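PDB 1Q1R: putidaredoxin reductase from Pseudomonas putida, which probably passes electrons from NADH through its bound FAD to putidaredoxin, the iron-sulfur protein that supplies cytochrome P450cam. Local coordinates for residues Gly259-Asn264 / Gln273-Leu278; Ile266-His271 / Asp284-His289; Ser290-Arg295 / Arg322-Pro327. One frame throughout, in Å; residues are numbered along the deposited sequence.

Contact 1. Residues Gly259-Asn264 / Gln273-Leu278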
loop_
_atom_site.group_PDB
_atom_site.type_symbol
_atom_site.label_atom_id
_atom_site.label_comp_id
_atom_site.label_asym_id
_atom_site.label_seq_id
_atom_site.Cartn_x
_atom_site.Cartn_y
_atom_site.Cartn_z
ATOM N N GLY A 259 7.416 -20.445 14.399
ATOM C CA GLY A 259 8.803 -20.702 14.051
ATOM C C GLY A 259 9.200 -20.425 12.611
ATOM O O GLY A 259 10.221 -20.928 12.140
ATOM N N LEU A 260 8.400 -19.633 11.901
ATOM C CA LEU A 260 8.706 -19.304 10.514
ATOM C C LEU A 260 9.627 -18.092 10.499
ATOM O O LEU A 260 9.548 -17.239 11.381
ATOM C CB LEU A 260 7.421 -19.001 9.743
ATOM C CG LEU A 260 6.373 -20.117 9.750
ATOM C CD1 LEU A 260 5.155 -19.675 8.964
ATOM C CD2 LEU A 260 6.960 -21.390 9.156
ATOM N N GLN A 261 10.502 -18.015 9.502
ATOM C CA GLN A 261 11.433 -16.898 9.417
ATOM C C GLN A 261 10.701 -15.577 9.218
ATOM O O GLN A 261 9.810 -15.464 8.374
ATOM C CB GLN A 261 12.420 -17.102 8.268
ATOM C CG GLN A 261 13.683 -16.268 8.409
ATOM C CD GLN A 261 14.513 -16.238 7.141
ATOM O OE1 GLN A 261 14.669 -17.253 6.462
ATOM N NE2 GLN A 261 15.058 -15.070 6.821
ATOM N N VAL A 262 11.093 -14.577 9.997
ATOM C CA VAL A 262 10.485 -13.258 9.923
ATOM C C VAL A 262 11.554 -12.176 10.013
ATOM O O VAL A 262 12.564 -12.343 10.695
ATOM C CB VAL A 262 9.461 -13.057 11.066
ATOM C CG1 VAL A 262 9.018 -11.604 11.130
ATOM C CG2 VAL A 262 8.258 -13.957 10.843
ATOM N N ASP A 263 11.328 -11.076 9.305
ATOM C CA ASP A 263 12.242 -9.943 9.298
ATOM C C ASP A 263 11.509 -8.781 8.641
ATOM O O ASP A 263 11.573 -8.606 7.426
ATOM C CB ASP A 263 13.508 -10.277 8.502
ATOM C CG ASP A 263 14.506 -9.133 8.485
ATOM O OD1 ASP A 263 15.557 -9.274 7.826
ATOM O OD2 ASP A 263 14.245 -8.092 9.130
ATOM N N ASN A 264 10.817 -7.988 9.455
ATOM C CA ASN A 264 10.041 -6.858 8.956
ATOM C C ASN A 264 9.174 -7.413 7.838
ATOM O O ASN A 264 9.156 -6.888 6.727
ATOM C CB ASN A 264 10.949 -5.756 8.397
ATOM C CG ASN A 264 10.177 -4.495 8.030
ATOM O OD1 ASN A 264 8.984 -4.550 7.726
ATOM N ND2 ASN A 264 10.858 -3.356 8.044
ATOM N N GLN A 273 6.955 -19.696 -0.875
ATOM C CA GLN A 273 6.964 -20.491 0.352
ATOM C C GLN A 273 7.726 -19.841 1.500
ATOM O O GLN A 273 8.724 -19.156 1.289
ATOM C CB GLN A 273 7.585 -21.862 0.085
ATOM C CG GLN A 273 6.938 -22.650 -1.036
ATOM C CD GLN A 273 7.711 -23.915 -1.363
ATOM O OE1 GLN A 273 7.851 -24.804 -0.526
ATOM N NE2 GLN A 273 8.222 -23.997 -2.584
ATOM N N THR A 274 7.249 -20.064 2.721
ATOM C CA THR A 274 7.908 -19.538 3.911
ATOM C C THR A 274 8.899 -20.617 4.345
ATOM O O THR A 274 9.184 -21.539 3.582
ATOM C CB THR A 274 6.912 -19.321 5.064
ATOM O OG1 THR A 274 6.386 -20.589 5.475
ATOM C CG2 THR A 274 5.764 -18.426 4.621
ATOM N N SER A 275 9.411 -20.514 5.566
ATOM C CA SER A 275 10.353 -21.507 6.076
ATOM C C SER A 275 9.703 -22.884 5.991
ATOM O O SER A 275 10.388 -23.907 5.922
ATOM C CB SER A 275 10.706 -21.203 7.532
ATOM O OG SER A 275 11.138 -19.863 7.683
ATOM N N ASP A 276 8.373 -22.896 6.002
ATOM C CA ASP A 276 7.601 -24.129 5.928
ATOM C C ASP A 276 7.022 -24.284 4.529
ATOM O O ASP A 276 6.262 -23.435 4.061
ATOM C CB ASP A 276 6.480 -24.111 6.977
ATOM C CG ASP A 276 5.637 -25.377 6.966
ATOM O OD1 ASP A 276 5.025 -25.690 8.012
ATOM O OD2 ASP A 276 5.571 -26.055 5.918
ATOM N N PRO A 277 7.378 -25.382 3.844
ATOM C CA PRO A 277 6.951 -25.737 2.487
ATOM C C PRO A 277 5.459 -25.605 2.192
ATOM O O PRO A 277 5.076 -25.122 1.126
ATOM C CB PRO A 277 7.426 -27.181 2.348
ATOM C CG PRO A 277 8.676 -27.190 3.162
ATOM C CD PRO A 277 8.258 -26.428 4.397
ATOM N N LEU A 278 4.620 -26.041 3.125
ATOM C CA LEU A 278 3.176 -25.985 2.924
ATOM C C LEU A 278 2.571 -24.621 3.266
ATOM O O LEU A 278 1.376 -24.405 3.066
ATOM C CB LEU A 278 2.477 -27.077 3.752
ATOM C CG LEU A 278 2.960 -28.534 3.671
ATOM C CD1 LEU A 278 3.074 -28.981 2.222
ATOM C CD2 LEU A 278 4.301 -28.659 4.365
HETATM O O HOH W 1 9.387 -17.383 6.642
#
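S275 reaches across the gap with its hydroxyl and takes the backbone N-H of Q261: S275 OG lies 2.7 Å from Q261 N, with an angle of 160° at the hydrogen. The hydroxyl can do this because OG stands beside its own backbone N, opposite the carbonyl carbon (chi1 -52°), on the side where residues 259-264 run. It also comes up close to the root of the Q261 side chain, S275 OG to Q261 CB being 3.1 Å. Water 1 bridges the same two residues, firmly at Q261 O (2.6 Å, the water donating) and weakly at S275 N, whose N-H it accepts.

L260 makes the apolar half of the contact. Its two methyls come at the T274 hydroxyl together, CD1 and CD2 each 3.8 Å from OG1, the two side chains meeting at a slant. T274 OG1 has its polar partner in I279 O. Branch CD2 goes further and presses on the methylene of D276, 3.5 Å from CB, so leucine meets aspartate through carbon and stays off the charge. That carboxylate is held by other groups. OD2 accepts L278 N at 3.0 Å, from the anti side and tilted 33° out of the carboxylate plane, which makes an Asx turn, while OD1 makes a salt bridge to R88, a residue the L260 side chain also touches.

G259, with positive phi, is the C' residue of the Schellman motif that ends helix 253-257, and L260 follows directly as the chain leaves the helix. From there the leucine packs against A255 of that helix and I279 of strand 279-281, so the contact ties the helix exit to the loop leading into the edge strand of the parallel sheet.

Contact 2. Residues Ile266-His271 / Asp284-His289. With FAD (flavin-adenine dinucleotide), chain C.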
loop_
_atom_site.group_PDB
_atom_site.type_symbol
_atom_site.label_atom_id
_atom_site.label_comp_id
_atom_site.label_asym_id
_atom_site.label_seq_id
_atom_site.Cartn_x
_atom_site.Cartn_y
_atom_site.Cartn_z
ATOM N N ILE A 266 6.975 -11.392 6.577
ATOM C CA ILE A 266 7.104 -12.840 6.543
ATOM C C ILE A 266 7.959 -13.234 5.337
ATOM O O ILE A 266 7.566 -13.037 4.184
ATOM C CB ILE A 266 5.717 -13.507 6.453
ATOM C CG1 ILE A 266 4.874 -13.086 7.662
ATOM C CG2 ILE A 266 5.864 -15.024 6.399
ATOM C CD1 ILE A 266 3.464 -13.628 7.662
ATOM N N VAL A 267 9.139 -13.777 5.615
ATOM C CA VAL A 267 10.077 -14.181 4.572
ATOM C C VAL A 267 9.570 -15.330 3.707
ATOM O O VAL A 267 9.137 -16.362 4.216
ATOM C CB VAL A 267 11.439 -14.581 5.192
ATOM C CG1 VAL A 267 12.402 -15.043 4.103
ATOM C CG2 VAL A 267 12.024 -13.399 5.955
ATOM N N ILE A 268 9.617 -15.138 2.393
ATOM C CA ILE A 268 9.186 -16.161 1.448
ATOM C C ILE A 268 10.232 -16.311 0.347
ATOM O O ILE A 268 10.984 -15.371 0.066
ATOM C CB ILE A 268 7.833 -15.803 0.794
ATOM C CG1 ILE A 268 7.951 -14.497 0.005
ATOM C CG2 ILE A 268 6.767 -15.673 1.861
ATOM C CD1 ILE A 268 6.764 -14.221 -0.894
ATOM N N ASN A 269 10.278 -17.485 -0.277
ATOM C CA ASN A 269 11.244 -17.728 -1.345
ATOM C C ASN A 269 10.649 -17.513 -2.730
ATOM O O ASN A 269 9.497 -17.096 -2.865
ATOM C CB ASN A 269 11.831 -19.145 -1.249
ATOM C CG ASN A 269 10.780 -20.229 -1.360
ATOM O OD1 ASN A 269 9.775 -20.072 -2.049
ATOM N ND2 ASN A 269 11.024 -21.356 -0.697
ATOM N N GLU A 270 11.442 -17.804 -3.757
ATOM C CA GLU A 270 11.005 -17.623 -5.133
ATOM C C GLU A 270 9.712 -18.366 -5.440
ATOM O O GLU A 270 9.021 -18.041 -6.401
ATOM C CB GLU A 270 12.110 -18.056 -6.111
ATOM C CG GLU A 270 12.530 -19.520 -6.022
ATOM C CD GLU A 270 13.397 -19.838 -4.808
ATOM O OE1 GLU A 270 13.789 -21.015 -4.655
ATOM O OE2 GLU A 270 13.693 -18.919 -4.009
ATOM N N HIS A 271 9.381 -19.360 -4.622
ATOM C CA HIS A 271 8.150 -20.114 -4.833
ATOM C C HIS A 271 7.034 -19.682 -3.884
ATOM O O HIS A 271 6.052 -20.404 -3.699
ATOM C CB HIS A 271 8.404 -21.612 -4.690
ATOM C CG HIS A 271 9.344 -22.158 -5.715
ATOM N ND1 HIS A 271 10.714 -22.098 -5.576
ATOM C CD2 HIS A 271 9.112 -22.731 -6.921
ATOM C CE1 HIS A 271 11.285 -22.611 -6.652
ATOM N NE2 HIS A 271 10.336 -23.002 -7.483
ATOM N N ASP A 284 1.021 -7.309 1.545
ATOM C CA ASP A 284 1.719 -6.366 2.414
ATOM C C ASP A 284 2.605 -7.039 3.465
ATOM O O ASP A 284 3.593 -6.461 3.900
ATOM C CB ASP A 284 0.710 -5.474 3.153
ATOM C CG ASP A 284 0.016 -4.472 2.242
ATOM O OD1 ASP A 284 0.124 -4.589 1.003
ATOM O OD2 ASP A 284 -0.650 -3.561 2.778
ATOM N N CYS A 285 2.245 -8.251 3.872
ATOM C CA CYS A 285 2.996 -8.956 4.910
ATOM C C CYS A 285 4.206 -9.737 4.427
ATOM O O CYS A 285 4.990 -10.223 5.243
ATOM C CB CYS A 285 2.078 -9.928 5.652
ATOM S SG CYS A 285 1.742 -11.472 4.758
ATOM N N ALA A 286 4.368 -9.855 3.114
ATOM C CA ALA A 286 5.461 -10.647 2.565
ATOM C C ALA A 286 6.758 -9.935 2.210
ATOM O O ALA A 286 6.767 -8.949 1.470
ATOM C CB ALA A 286 4.958 -11.423 1.347
ATOM N N ARG A 287 7.859 -10.446 2.756
ATOM C CA ARG A 287 9.177 -9.911 2.446
ATOM C C ARG A 287 9.771 -10.926 1.477
ATOM O O ARG A 287 9.969 -12.088 1.824
ATOM C CB ARG A 287 10.054 -9.799 3.694
ATOM C CG ARG A 287 11.491 -9.378 3.370
ATOM C CD ARG A 287 12.191 -8.825 4.584
ATOM N NE ARG A 287 11.560 -7.588 5.029
ATOM C CZ ARG A 287 11.693 -6.417 4.417
ATOM N NH1 ARG A 287 12.446 -6.315 3.330
ATOM N NH2 ARG A 287 11.074 -5.346 4.892
ATOM N N PHE A 288 10.034 -10.487 0.253
ATOM C CA PHE A 288 10.567 -11.377 -0.767
ATOM C C PHE A 288 11.836 -10.817 -1.394
ATOM O O PHE A 288 12.175 -9.649 -1.211
ATOM C CB PHE A 288 9.512 -11.595 -1.849
ATOM C CG PHE A 288 9.187 -10.352 -2.636
ATOM C CD1 PHE A 288 9.771 -10.130 -3.880
ATOM C CD2 PHE A 288 8.308 -9.396 -2.126
ATOM C CE1 PHE A 288 9.482 -8.970 -4.606
ATOM C CE2 PHE A 288 8.014 -8.232 -2.846
ATOM C CZ PHE A 288 8.602 -8.023 -4.086
ATOM N N HIS A 289 12.533 -11.661 -2.143
ATOM C CA HIS A 289 13.759 -11.233 -2.798
ATOM C C HIS A 289 13.479 -10.747 -4.215
ATOM O O HIS A 289 12.981 -11.493 -5.055
ATOM C CB HIS A 289 14.778 -12.377 -2.822
ATOM C CG HIS A 289 16.075 -12.012 -3.476
ATOM N ND1 HIS A 289 16.281 -12.125 -4.833
ATOM C CD2 HIS A 289 17.212 -11.486 -2.963
ATOM C CE1 HIS A 289 17.489 -11.679 -5.130
ATOM N NE2 HIS A 289 18.075 -11.286 -4.014
HETATM P PA FAD C . -4.755 -6.192 4.190
HETATM O O1A FAD C . -4.288 -5.605 5.469
HETATM O O2A FAD C . -5.600 -5.365 3.299
HETATM O O5B FAD C . -5.539 -7.557 4.486
HETATM C C5B FAD C . -5.124 -8.459 5.518
HETATM C C4B FAD C . -6.368 -8.935 6.290
HETATM O O4B FAD C . -6.038 -10.132 7.080
HETATM C C3B FAD C . -6.824 -7.875 7.304
HETATM O O3B FAD C . -8.257 -7.865 7.361
HETATM C C2B FAD C . -6.275 -8.392 8.610
HETATM O O2B FAD C . -7.072 -7.927 9.704
HETATM C C1B FAD C . -6.457 -9.886 8.440
HETATM N N9A FAD C . -5.707 -10.709 9.429
HETATM C C8A FAD C . -4.445 -10.514 9.852
HETATM N N7A FAD C . -4.140 -11.451 10.758
HETATM C C5A FAD C . -5.203 -12.236 10.907
HETATM C C6A FAD C . -5.476 -13.353 11.700
HETATM N N6A FAD C . -4.556 -13.825 12.538
HETATM N N1A FAD C . -6.694 -13.946 11.615
HETATM C C2A FAD C . -7.634 -13.475 10.784
HETATM N N3A FAD C . -7.391 -12.402 10.018
HETATM C C4A FAD C . -6.192 -11.772 10.062
HETATM N N1 FAD C . -2.128 0.664 -3.012
HETATM C C2 FAD C . -1.942 1.086 -4.334
HETATM O O2 FAD C . -1.286 0.396 -5.113
HETATM N N3 FAD C . -2.524 2.292 -4.763
HETATM C C4 FAD C . -3.293 3.068 -3.865
HETATM O O4 FAD C . -3.832 4.098 -4.266
HETATM C C4X FAD C . -3.475 2.644 -2.538
HETATM N N5 FAD C . -4.258 3.357 -1.678
HETATM C C5X FAD C . -4.514 2.936 -0.405
HETATM C C6 FAD C . -5.354 3.690 0.441
HETATM C C7 FAD C . -5.639 3.241 1.750
HETATM C C7M FAD C . -6.531 4.102 2.665
HETATM C C8 FAD C . -5.085 2.021 2.213
HETATM C C8M FAD C . -5.393 1.486 3.621
HETATM C C9 FAD C . -4.248 1.270 1.369
HETATM C C9A FAD C . -3.958 1.722 0.063
HETATM N N10 FAD C . -3.126 0.969 -0.809
HETATM C C10 FAD C . -2.892 1.436 -2.119
HETATM C "C1'" FAD C . -2.492 -0.302 -0.344
HETATM C "C2'" FAD C . -3.249 -1.515 -0.890
HETATM O "O2'" FAD C . -4.649 -1.340 -0.649
HETATM C "C3'" FAD C . -2.759 -2.816 -0.228
HETATM O "O3'" FAD C . -1.338 -2.918 -0.391
HETATM C "C4'" FAD C . -3.440 -4.037 -0.859
HETATM O "O4'" FAD C . -4.857 -3.929 -0.702
HETATM C "C5'" FAD C . -2.972 -5.358 -0.225
HETATM O "O5'" FAD C . -3.466 -5.526 1.115
HETATM P P FAD C . -3.330 -6.976 1.816
HETATM O O1P FAD C . -4.480 -7.802 1.393
HETATM O O2P FAD C . -1.969 -7.486 1.536
HETATM O O3P FAD C . -3.412 -6.654 3.405
HETATM O O HOH W 2 12.031 -14.577 -2.490
#
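I266 and V267 pair with A286 and R287 as a short parallel ladder, one edge of a small three-stranded mixed sheet within the glutathione reductase fold. Three backbone hydrogen bonds make the ladder: I266 N to C285 O at 2.7 Å, almost straight at 177°, then R287 N to I266 O at 3.0 Å and I268 N to R287 O at 3.1 Å. Beyond the last of these, water 2 fills the next rung, donating to I268 O and accepting from H289 N.

The apolar contacts are carried mainly by I268. Its CG1 sits between the backbone N and the carbonyl carbon (chi1 61°), which sends CD1 back over the neighbouring strand to the methyl of A286; CG1 itself runs beside F288 CB at 3.8 Å. I266 CD1 meets C285 SG at the other end.

Within these two segments it is D284, of the Gly-Asp pair familiar from this fold, that bonds FAD. Its OD2 forms a salt bridge with R134, which also bonds the cofactor. D284 N donates to phosphate oxygen O2P at 3.0 Å, and the ribityl hydroxyl O3' donates a hydrogen bond to D284 OD1 at 2.6 Å.

Contact 3. Residues Ser290-Arg295 / Arg322-Pro327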
loop_
_atom_site.group_PDB
_atom_site.type_symbol
_atom_site.label_atom_id
_atom_site.label_comp_id
_atom_site.label_asym_id
_atom_site.label_seq_id
_atom_site.Cartn_x
_atom_site.Cartn_y
_atom_site.Cartn_z
ATOM N N SER A 290 13.777 -9.480 -4.466
ATOM C CA SER A 290 13.581 -8.907 -5.790
ATOM C C SER A 290 14.833 -9.192 -6.603
ATOM O O SER A 290 15.908 -8.704 -6.271
ATOM C CB SER A 290 13.383 -7.397 -5.702
ATOM O OG SER A 290 13.420 -6.811 -6.994
ATOM N N GLN A 291 14.704 -9.988 -7.656
ATOM C CA GLN A 291 15.862 -10.294 -8.486
ATOM C C GLN A 291 16.183 -9.079 -9.349
ATOM O O GLN A 291 17.331 -8.855 -9.729
ATOM C CB GLN A 291 15.592 -11.535 -9.346
ATOM C CG GLN A 291 14.265 -11.523 -10.071
ATOM C CD GLN A 291 13.810 -12.920 -10.464
ATOM O OE1 GLN A 291 14.511 -13.637 -11.186
ATOM N NE2 GLN A 291 12.630 -13.317 -9.986
ATOM N N LEU A 292 15.160 -8.283 -9.635
ATOM C CA LEU A 292 15.335 -7.080 -10.432
ATOM C C LEU A 292 16.307 -6.133 -9.722
ATOM O O LEU A 292 17.154 -5.506 -10.359
ATOM C CB LEU A 292 13.984 -6.393 -10.643
ATOM C CG LEU A 292 13.945 -5.201 -11.596
ATOM C CD1 LEU A 292 14.496 -5.614 -12.956
ATOM C CD2 LEU A 292 12.511 -4.699 -11.726
ATOM N N TYR A 293 16.190 -6.037 -8.401
ATOM C CA TYR A 293 17.075 -5.170 -7.630
ATOM C C TYR A 293 18.040 -5.968 -6.759
ATOM O O TYR A 293 18.816 -5.398 -5.989
ATOM C CB TYR A 293 16.261 -4.215 -6.754
ATOM C CG TYR A 293 15.399 -3.268 -7.551
ATOM C CD1 TYR A 293 14.137 -3.655 -8.003
ATOM C CD2 TYR A 293 15.869 -2.005 -7.904
ATOM C CE1 TYR A 293 13.364 -2.806 -8.790
ATOM C CE2 TYR A 293 15.108 -1.150 -8.689
ATOM C CZ TYR A 293 13.858 -1.556 -9.130
ATOM O OH TYR A 293 13.111 -0.714 -9.922
ATOM N N ASP A 294 17.987 -7.289 -6.887
ATOM C CA ASP A 294 18.855 -8.175 -6.121
ATOM C C ASP A 294 18.886 -7.819 -4.634
ATOM O O ASP A 294 19.949 -7.535 -4.079
ATOM C CB ASP A 294 20.282 -8.133 -6.681
ATOM C CG ASP A 294 21.192 -9.176 -6.048
ATOM O OD1 ASP A 294 22.430 -9.029 -6.155
ATOM O OD2 ASP A 294 20.670 -10.147 -5.452
ATOM N N ARG A 295 17.716 -7.814 -4.000
ATOM C CA ARG A 295 17.627 -7.529 -2.572
ATOM C C ARG A 295 16.249 -7.869 -2.016
ATOM O O ARG A 295 15.277 -7.997 -2.765
ATOM C CB ARG A 295 17.970 -6.065 -2.271
ATOM C CG ARG A 295 16.930 -5.031 -2.663
ATOM C CD ARG A 295 17.225 -3.720 -1.935
ATOM N NE ARG A 295 16.311 -2.639 -2.294
ATOM C CZ ARG A 295 16.404 -1.914 -3.405
ATOM N NH1 ARG A 295 17.379 -2.148 -4.277
ATOM N NH2 ARG A 295 15.518 -0.956 -3.649
ATOM N N ARG A 322 4.022 -15.831 -13.851
ATOM C CA ARG A 322 4.461 -14.778 -14.750
ATOM C C ARG A 322 5.825 -14.306 -14.279
ATOM O O ARG A 322 6.136 -14.352 -13.088
ATOM C CB ARG A 322 3.493 -13.597 -14.741
ATOM C CG ARG A 322 2.208 -13.824 -15.513
ATOM C CD ARG A 322 1.443 -12.519 -15.666
ATOM N NE ARG A 322 0.254 -12.669 -16.502
ATOM C CZ ARG A 322 -0.557 -11.670 -16.831
ATOM N NH1 ARG A 322 -0.310 -10.439 -16.396
ATOM N NH2 ARG A 322 -1.617 -11.900 -17.597
ATOM N N ASP A 323 6.640 -13.859 -15.224
ATOM C CA ASP A 323 7.974 -13.364 -14.924
ATOM C C ASP A 323 7.840 -12.162 -13.990
ATOM O O ASP A 323 6.848 -11.436 -14.051
ATOM C CB ASP A 323 8.655 -12.949 -16.229
ATOM C CG ASP A 323 7.811 -13.283 -17.458
ATOM O OD1 ASP A 323 7.571 -14.486 -17.714
ATOM O OD2 ASP A 323 7.377 -12.345 -18.162
ATOM N N GLU A 324 8.828 -11.957 -13.124
ATOM C CA GLU A 324 8.795 -10.829 -12.196
ATOM C C GLU A 324 8.677 -9.501 -12.937
ATOM O O GLU A 324 9.463 -9.207 -13.839
ATOM C CB GLU A 324 10.052 -10.816 -11.317
ATOM C CG GLU A 324 10.357 -9.455 -10.693
ATOM C CD GLU A 324 11.439 -9.513 -9.627
ATOM O OE1 GLU A 324 12.061 -8.465 -9.349
ATOM O OE2 GLU A 324 11.660 -10.602 -9.051
ATOM N N ALA A 325 7.687 -8.704 -12.550
ATOM C CA ALA A 325 7.466 -7.403 -13.168
ATOM C C ALA A 325 7.989 -6.302 -12.253
ATOM O O ALA A 325 8.088 -6.488 -11.041
ATOM C CB ALA A 325 5.977 -7.199 -13.435
ATOM N N ALA A 326 8.338 -5.161 -12.832
ATOM C CA ALA A 326 8.826 -4.047 -12.031
ATOM C C ALA A 326 7.704 -3.642 -11.077
ATOM O O ALA A 326 6.538 -3.636 -11.456
ATOM C CB ALA A 326 9.197 -2.871 -12.930
ATOM N N PRO A 327 8.041 -3.316 -9.824
ATOM C CA PRO A 327 6.988 -2.916 -8.885
ATOM C C PRO A 327 6.478 -1.513 -9.209
ATOM O O PRO A 327 7.236 -0.659 -9.674
ATOM C CB PRO A 327 7.692 -2.976 -7.536
ATOM C CG PRO A 327 9.101 -2.584 -7.883
ATOM C CD PRO A 327 9.351 -3.378 -9.152
#
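E324 is extended, CG anti to the backbone N (chi1 159°), and its carboxylate plugs into the turn S290-R295, gripped there on both oxygens. OE1 takes two donors from opposite faces of its plane: S290 OG at 3.2 Å, on the syn side and 20° out of the plane, and L292 N at 3.1 Å, well above it. OE2 accepts Q291 NE2 at 3.0 Å, with a weak bond from Q291 N besides. Glutamate and glutamine slide past each other in opposite directions, their flat ends 80° apart; the amide N-H lies near its own plane and meets OE2 from above the carboxylate. So many donors are consistent with an ionised carboxylate. With a glutamine in place of E324, one of the two oxygens would become an N-H donor, and the turn would probably lose an acceptor for either the S290 and L292 pair or the Q291 amide.

Beside the polar grip, L292 CD2 packs on A326 CB at 4.0 Å, and P327 CD abuts the edge of the Y293 ring near its plane, 4.1 Å from CE1.

The second shell sets the donors. S290 OG is itself held by Y293 N at 3.2 Å, an ST motif, and D294 and R295 together face S290 as a G1 beta bulge. Y293 OH is fixed by L372 O and L343 N.

The turn is the hairpin end between strands 286-290 and 295-298, and the glutamate comes from the linker joining helix 302-316 to strand 328-333. I390 of helix 380-391 packs on L292, Y293 and A326 alike.

In the fold
Contacts 1 and 2 interlock along the chain, their segments alternating, and their centres lie 8 Å apart. R287 of contact 2 joins them in space: its NE is 3.0 Å from N264 O of contact 1, a probable hydrogen bond. Contact 3 follows directly on, since segment 284-289 runs into the turn 290-295: centres 12 Å apart, H289 NE2 3.2 Å from D294 OD2, again probably bonded. Contacts 1 and 3 do not meet; their nearest atoms are about 10 Å apart. Contact 2 alone holds a residue of the FAD pocket, D284. The side chains of L260 and P327 stay about 12 Å and 10 Å from the cofactor, so contacts 1 and 3 belong to its surroundings.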